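Side-chain contacts in flagellar brake protein YcgR (Klebsiella pneumoniae, PDB 5KEC), which binds the second messenger c-di-GMP and, as the transcriptional activator MrkH, probably switches on type 3 fimbriae genes linked to biofilm formation: residues I17-F20 and R21-R25; D216-R219 and I220-I223. All coordinates share one frame; numbering follows the deposited sequence.

Contact 1: I17-F20 and R21-R25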
ATOM      1  N   ILE B  17       9.818   2.426  21.494  1.00 25.33           N
ATOM      2  CA  ILE B  17      10.746   3.548  21.560  1.00 28.40           C
ATOM      3  C   ILE B  17      12.175   3.019  21.608  1.00 27.11           C
ATOM      4  O   ILE B  17      13.028   3.459  20.841  1.00 32.04           O
ATOM      5  CB  ILE B  17      10.469   4.456  22.774  1.00 28.47           C
ATOM      6  CG1 ILE B  17       9.107   5.126  22.629  1.00 39.92           C
ATOM      7  CG2 ILE B  17      11.547   5.516  22.905  1.00 29.47           C
ATOM      8  CD1 ILE B  17       8.699   5.972  23.838  1.00 44.82           C
ATOM      9  N   ALA B  18      12.422   2.061  22.500  1.00 24.64           N
ATOM     10  CA  ALA B  18      13.741   1.451  22.642  1.00 32.65           C
ATOM     11  C   ALA B  18      14.257   0.868  21.327  1.00 29.99           C
ATOM     12  O   ALA B  18      15.445   0.981  21.018  1.00 30.22           O
ATOM     13  CB  ALA B  18      13.715   0.376  23.719  1.00 29.94           C
ATOM     14  N   ILE B  19      13.365   0.239  20.559  1.00 23.98           N
ATOM     15  CA  ILE B  19      13.752  -0.363  19.285  1.00 21.79           C
ATOM     16  C   ILE B  19      14.115   0.700  18.254  1.00 30.75           C
ATOM     17  O   ILE B  19      15.107   0.560  17.525  1.00 28.93           O
ATOM     18  CB  ILE B  19      12.649  -1.283  18.721  1.00 21.00           C
ATOM     19  CG1 ILE B  19      12.633  -2.617  19.475  1.00 22.13           C
ATOM     20  CG2 ILE B  19      12.863  -1.529  17.231  1.00 25.57           C
ATOM     21  CD1 ILE B  19      11.361  -3.435  19.249  1.00 24.75           C
ATOM     22  N   PHE B  20      13.329   1.769  18.197  1.00 23.04           N
ATOM     23  CA  PHE B  20      13.628   2.842  17.253  1.00 26.97           C
ATOM     24  C   PHE B  20      14.974   3.501  17.554  1.00 20.94           C
ATOM     25  O   PHE B  20      15.776   3.734  16.645  1.00 22.26           O
ATOM     26  CB  PHE B  20      12.491   3.871  17.197  1.00 20.26           C
ATOM     27  CG  PHE B  20      11.456   3.557  16.157  1.00 21.52           C
ATOM     28  CD1 PHE B  20      10.583   2.497  16.328  1.00 21.88           C
ATOM     29  CD2 PHE B  20      11.362   4.319  15.000  1.00 17.12           C
ATOM     30  CE1 PHE B  20       9.637   2.197  15.364  1.00 24.68           C
ATOM     31  CE2 PHE B  20      10.420   4.023  14.029  1.00 22.93           C
ATOM     32  CZ  PHE B  20       9.553   2.962  14.212  1.00 27.14           C
ATOM     33  N   ARG B  21      15.224   3.780  18.830  1.00 18.66           N
ATOM     34  CA  ARG B  21      16.482   4.387  19.248  1.00 21.29           C
ATOM     35  C   ARG B  21      17.687   3.538  18.866  1.00 24.62           C
ATOM     36  O   ARG B  21      18.728   4.067  18.477  1.00 20.39           O
ATOM     37  CB  ARG B  21      16.487   4.651  20.751  1.00 26.67           C
ATOM     38  CG  ARG B  21      15.541   5.756  21.190  1.00 32.19           C
ATOM     39  CD  ARG B  21      15.787   6.123  22.643  1.00 39.92           C
ATOM     40  NE  ARG B  21      14.913   7.199  23.102  1.00 57.55           N
ATOM     41  CZ  ARG B  21      15.147   8.491  22.890  1.00 73.26           C
ATOM     42  NH1 ARG B  21      16.225   8.868  22.212  1.00 74.87           N
ATOM     43  NH2 ARG B  21      14.301   9.406  23.349  1.00 75.25           N
ATOM     44  N   GLU B  22      17.539   2.221  18.975  1.00 23.30           N
ATOM     45  CA  GLU B  22      18.625   1.306  18.661  1.00 29.64           C
ATOM     46  C   GLU B  22      18.883   1.251  17.162  1.00 25.11           C
ATOM     47  O   GLU B  22      20.028   1.355  16.718  1.00 26.27           O
ATOM     48  CB  GLU B  22      18.318  -0.093  19.199  1.00 30.65           C
ATOM     49  CG  GLU B  22      19.386  -1.123  18.876  1.00 38.42           C
ATOM     50  CD  GLU B  22      19.200  -2.416  19.648  1.00 49.03           C
ATOM     51  OE1 GLU B  22      18.247  -3.169  19.350  1.00 52.99           O
ATOM     52  OE2 GLU B  22      20.008  -2.674  20.563  1.00 53.17           O
ATOM     53  N   GLU B  23      17.820   1.091  16.381  1.00 20.80           N
ATOM     54  CA  GLU B  23      17.964   1.021  14.934  1.00 24.13           C
ATOM     55  C   GLU B  23      18.524   2.339  14.385  1.00 28.97           C
ATOM     56  O   GLU B  23      19.327   2.347  13.453  1.00 29.76           O
ATOM     57  CB  GLU B  23      16.631   0.664  14.273  1.00 21.34           C
ATOM     58  CG  GLU B  23      16.035  -0.651  14.756  1.00 28.29           C
ATOM     59  CD  GLU B  23      16.984  -1.836  14.593  1.00 29.55           C
ATOM     60  OE1 GLU B  23      17.737  -1.893  13.599  1.00 38.40           O
ATOM     61  OE2 GLU B  23      16.977  -2.724  15.466  1.00 33.83           O
ATOM     62  N   LEU B  24      18.110   3.451  14.980  1.00 19.46           N
ATOM     63  CA  LEU B  24      18.673   4.752  14.639  1.00 20.84           C
ATOM     64  C   LEU B  24      20.195   4.715  14.780  1.00 26.56           C
ATOM     65  O   LEU B  24      20.938   5.122  13.875  1.00 19.60           O
ATOM     66  CB  LEU B  24      18.091   5.826  15.557  1.00 22.28           C
ATOM     67  CG  LEU B  24      18.853   7.150  15.605  1.00 39.34           C
ATOM     68  CD1 LEU B  24      18.463   8.024  14.427  1.00 42.47           C
ATOM     69  CD2 LEU B  24      18.564   7.857  16.918  1.00 54.52           C
ATOM     70  N   ARG B  25      20.641   4.189  15.918  1.00 24.72           N
ATOM     71  CA  ARG B  25      22.051   4.131  16.287  1.00 32.60           C
ATOM     72  C   ARG B  25      22.845   3.180  15.398  1.00 33.29           C
ATOM     73  O   ARG B  25      24.054   3.336  15.226  1.00 35.11           O
ATOM     74  CB  ARG B  25      22.175   3.715  17.758  1.00 38.57           C
ATOM     75  CG  ARG B  25      23.596   3.499  18.236  1.00 58.02           C
ATOM     76  CD  ARG B  25      23.630   3.165  19.722  1.00 73.12           C
ATOM     77  NE  ARG B  25      23.216   1.791  20.000  1.00 84.08           N
ATOM     78  CZ  ARG B  25      22.928   1.329  21.215  1.00 92.84           C
ATOM     79  NH1 ARG B  25      22.999   2.135  22.268  1.00 95.37           N
ATOM     80  NH2 ARG B  25      22.563   0.064  21.380  1.00 94.84           N
TER
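I17 and R21, one helical turn apart, lie side by side and point the same way, and CG2 of I17 comes within 3.8 Å of R21 NE. The methyl approaches the guanidinium obliquely, reaching its inner end. R21 gets there because its CG sits beside its own backbone N (chi1 -70°) and the chain then runs extended to NE. I19 and E23 repeat this arrangement on roughly the other side of the helix, with I19 CG2 4.1 Å from E23 CG; that CG also rests 3.2 Å from I19 O. Beneath the side chains, four successive i to i+4 backbone bonds hold the spacing. The bond from R21 N to I17 O (3.0 Å) and that from E23 N to I19 O are nearly straight, with N-H...O angles of 170° and 171°, whereas E22 N meets A18 O at a longer 3.2 Å. Further out, the ring of F20 packs into an aromatic and aliphatic pocket, edge-to-face with F78 and against F51, L43 and L104. The side chain of E23 bends at chi2, and its carboxylate is held at both oxygens, OE1 by T28 OG1 and OE2 by S71 OG. F20 and its neighbours make an apolar face, while two hydroxyl partners hold the buried E23 carboxylate in place and would probably offset part of the cost of burying it if ionised.

Contact 2: D216-R219 and I220-I223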
ATOM      1  N   ASP B 216     -15.507  -6.276   4.472  1.00 35.76           N
ATOM      2  CA  ASP B 216     -15.153  -6.177   3.063  1.00 39.42           C
ATOM      3  C   ASP B 216     -13.690  -6.547   2.832  1.00 29.01           C
ATOM      4  O   ASP B 216     -13.375  -7.327   1.939  1.00 29.06           O
ATOM      5  CB  ASP B 216     -15.453  -4.777   2.529  1.00 43.24           C
ATOM      6  CG  ASP B 216     -16.933  -4.499   2.452  1.00 47.12           C
ATOM      7  OD1 ASP B 216     -17.708  -5.479   2.390  1.00 55.54           O
ATOM      8  OD2 ASP B 216     -17.324  -3.312   2.454  1.00 46.78           O
ATOM      9  N   GLN B 217     -12.804  -5.998   3.656  1.00 30.91           N
ATOM     10  CA  GLN B 217     -11.384  -6.316   3.556  1.00 41.78           C
ATOM     11  C   GLN B 217     -11.109  -7.794   3.832  1.00 36.79           C
ATOM     12  O   GLN B 217     -10.273  -8.410   3.170  1.00 33.59           O
ATOM     13  CB  GLN B 217     -10.572  -5.436   4.502  1.00 48.55           C
ATOM     14  CG  GLN B 217      -9.106  -5.809   4.590  1.00 55.09           C
ATOM     15  CD  GLN B 217      -8.431  -5.165   5.782  1.00 70.48           C
ATOM     16  OE1 GLN B 217      -8.164  -3.962   5.786  1.00 77.81           O
ATOM     17  NE2 GLN B 217      -8.167  -5.959   6.812  1.00 70.88           N
ATOM     18  N   ARG B 218     -11.808  -8.363   4.809  1.00 31.48           N
ATOM     19  CA  ARG B 218     -11.646  -9.780   5.117  1.00 30.98           C
ATOM     20  C   ARG B 218     -12.049 -10.637   3.926  1.00 36.29           C
ATOM     21  O   ARG B 218     -11.387 -11.628   3.612  1.00 33.96           O
ATOM     22  CB  ARG B 218     -12.469 -10.179   6.341  1.00 40.00           C
ATOM     23  CG  ARG B 218     -11.772  -9.932   7.674  1.00 51.38           C
ATOM     24  CD  ARG B 218     -12.454 -10.726   8.780  1.00 65.41           C
ATOM     25  NE  ARG B 218     -11.773 -10.611  10.067  1.00 70.55           N
ATOM     26  CZ  ARG B 218     -12.186  -9.836  11.065  1.00 64.28           C
ATOM     27  NH1 ARG B 218     -13.281  -9.103  10.927  1.00 57.78           N
ATOM     28  NH2 ARG B 218     -11.504  -9.797  12.200  1.00 67.68           N
ATOM     29  N   ARG B 219     -13.139 -10.258   3.265  1.00 30.64           N
ATOM     30  CA  ARG B 219     -13.559 -10.976   2.072  1.00 30.60           C
ATOM     31  C   ARG B 219     -12.472 -10.900   1.006  1.00 35.06           C
ATOM     32  O   ARG B 219     -12.160 -11.898   0.355  1.00 30.16           O
ATOM     33  CB  ARG B 219     -14.888 -10.440   1.545  1.00 28.77           C
ATOM     34  CG  ARG B 219     -16.080 -10.834   2.406  1.00 30.82           C
ATOM     35  CD  ARG B 219     -17.350 -10.159   1.919  1.00 32.15           C
ATOM     36  NE  ARG B 219     -17.815 -10.714   0.653  1.00 31.80           N
ATOM     37  CZ  ARG B 219     -18.725 -10.138  -0.126  1.00 31.15           C
ATOM     38  NH1 ARG B 219     -19.259  -8.973   0.223  1.00 23.97           N
ATOM     39  NH2 ARG B 219     -19.086 -10.719  -1.265  1.00 30.19           N
ATOM     40  N   ILE B 220     -11.889  -9.717   0.835  1.00 37.09           N
ATOM     41  CA  ILE B 220     -10.802  -9.553  -0.127  1.00 32.61           C
ATOM     42  C   ILE B 220      -9.603 -10.426   0.244  1.00 36.50           C
ATOM     43  O   ILE B 220      -8.973 -11.038  -0.620  1.00 33.61           O
ATOM     44  CB  ILE B 220     -10.345  -8.079  -0.231  1.00 32.12           C
ATOM     45  CG1 ILE B 220     -11.432  -7.223  -0.879  1.00 25.48           C
ATOM     46  CG2 ILE B 220      -9.065  -7.973  -1.033  1.00 29.57           C
ATOM     47  CD1 ILE B 220     -11.751  -7.623  -2.290  1.00 39.89           C
ATOM     48  N   GLU B 221      -9.297 -10.480   1.537  1.00 33.84           N
ATOM     49  CA  GLU B 221      -8.140 -11.228   2.021  1.00 40.89           C
ATOM     50  C   GLU B 221      -8.317 -12.731   1.832  1.00 35.84           C
ATOM     51  O   GLU B 221      -7.355 -13.449   1.570  1.00 35.68           O
ATOM     52  CB  GLU B 221      -7.851 -10.871   3.484  1.00 40.96           C
ATOM     53  CG  GLU B 221      -7.221  -9.483   3.635  1.00 54.92           C
ATOM     54  CD  GLU B 221      -7.212  -8.967   5.069  1.00 70.30           C
ATOM     55  OE1 GLU B 221      -8.130  -9.311   5.845  1.00 66.71           O
ATOM     56  OE2 GLU B 221      -6.283  -8.202   5.415  1.00 76.69           O
ATOM     57  N   LYS B 222      -9.555 -13.204   1.940  1.00 34.93           N
ATOM     58  CA  LYS B 222      -9.838 -14.615   1.713  1.00 36.01           C
ATOM     59  C   LYS B 222      -9.679 -14.984   0.246  1.00 39.98           C
ATOM     60  O   LYS B 222      -9.152 -16.046  -0.083  1.00 40.10           O
ATOM     61  CB  LYS B 222     -11.238 -14.973   2.200  1.00 42.99           C
ATOM     62  CG  LYS B 222     -11.364 -14.957   3.710  1.00 53.25           C
ATOM     63  CD  LYS B 222     -12.718 -15.478   4.167  1.00 65.43           C
ATOM     64  CE  LYS B 222     -13.860 -14.618   3.649  1.00 74.26           C
ATOM     65  NZ  LYS B 222     -15.178 -15.079   4.172  1.00 83.37           N
ATOM     66  N   ILE B 223     -10.134 -14.103  -0.638  1.00 27.28           N
ATOM     67  CA  ILE B 223      -9.931 -14.300  -2.063  1.00 30.61           C
ATOM     68  C   ILE B 223      -8.437 -14.347  -2.381  1.00 31.02           C
ATOM     69  O   ILE B 223      -7.985 -15.171  -3.178  1.00 34.35           O
ATOM     70  CB  ILE B 223     -10.571 -13.164  -2.879  1.00 39.31           C
ATOM     71  CG1 ILE B 223     -12.083 -13.120  -2.653  1.00 36.34           C
ATOM     72  CG2 ILE B 223     -10.242 -13.319  -4.364  1.00 36.55           C
ATOM     73  CD1 ILE B 223     -12.751 -11.936  -3.309  1.00 34.15           C
TER
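I220 meets D216 O with CG1, 3.4 Å away, and Q217 O with CB, while its amide N bonds to D216 O at 3.0 Å. Its side chain is buried against F211 and I178, on the helix face toward the sheet. E221 follows, with N bonded to Q217 O at 2.8 Å. Its side chain crosses that of Q217 with the carboxylate and amide planes 58° apart, and Q217 NE2 gives a weak hydrogen bond of 3.5 Å to E221 OE1 and lies 3.2 Å from E221 OE2. Q217 CG lies anti to its backbone N (chi1 173°) and the chain runs out extended, while E221 sends CG the other way, beside its own N; the two ends thereby meet. K222 N bonds to R218 O at 2.9 Å, and its CG packs on the same oxygen at 3.3 Å before the chain bends at chi3. I223 closes the turn: its N bonds to R219 O, and CG1 rests 3.2 Å from that oxygen. I223 also packs on L172 and Y175, whose backbone oxygen bonds the guanidinium of R219. The pattern is that of an amphipathic helix, with I220 and I223 buried, D216 buried but hydrogen-bonded through OD2 to H213 ND1, and R218 and K222 exposed: the C-terminal helix packed on the second antiparallel sheet (strands from 117-118 to 199-210), consistent with the PilZ domain in the protein's name.

From the N terminus, the chain enters contact 1 (17-20 with 21-25) early, on helix 13-25, which packs on strands 37-46 and 104-107 of the first antiparallel sheet. Neither contact closes a long loop, since each joins successive turns of one helix. The chain then passes through both sheets before reaching contact 2 (216-219 with 220-223) on helix 214-234. The contacts are in series, neither nested nor crossed, with centres about 35 Å apart and nearest atoms about 21 Å apart. One helix thus belongs with each sheet, and E23 and I220 lie about 8 and 7 Å (side chain to side chain) from H70 and S143, residues of c-di-GMP sites that hold no ligand here.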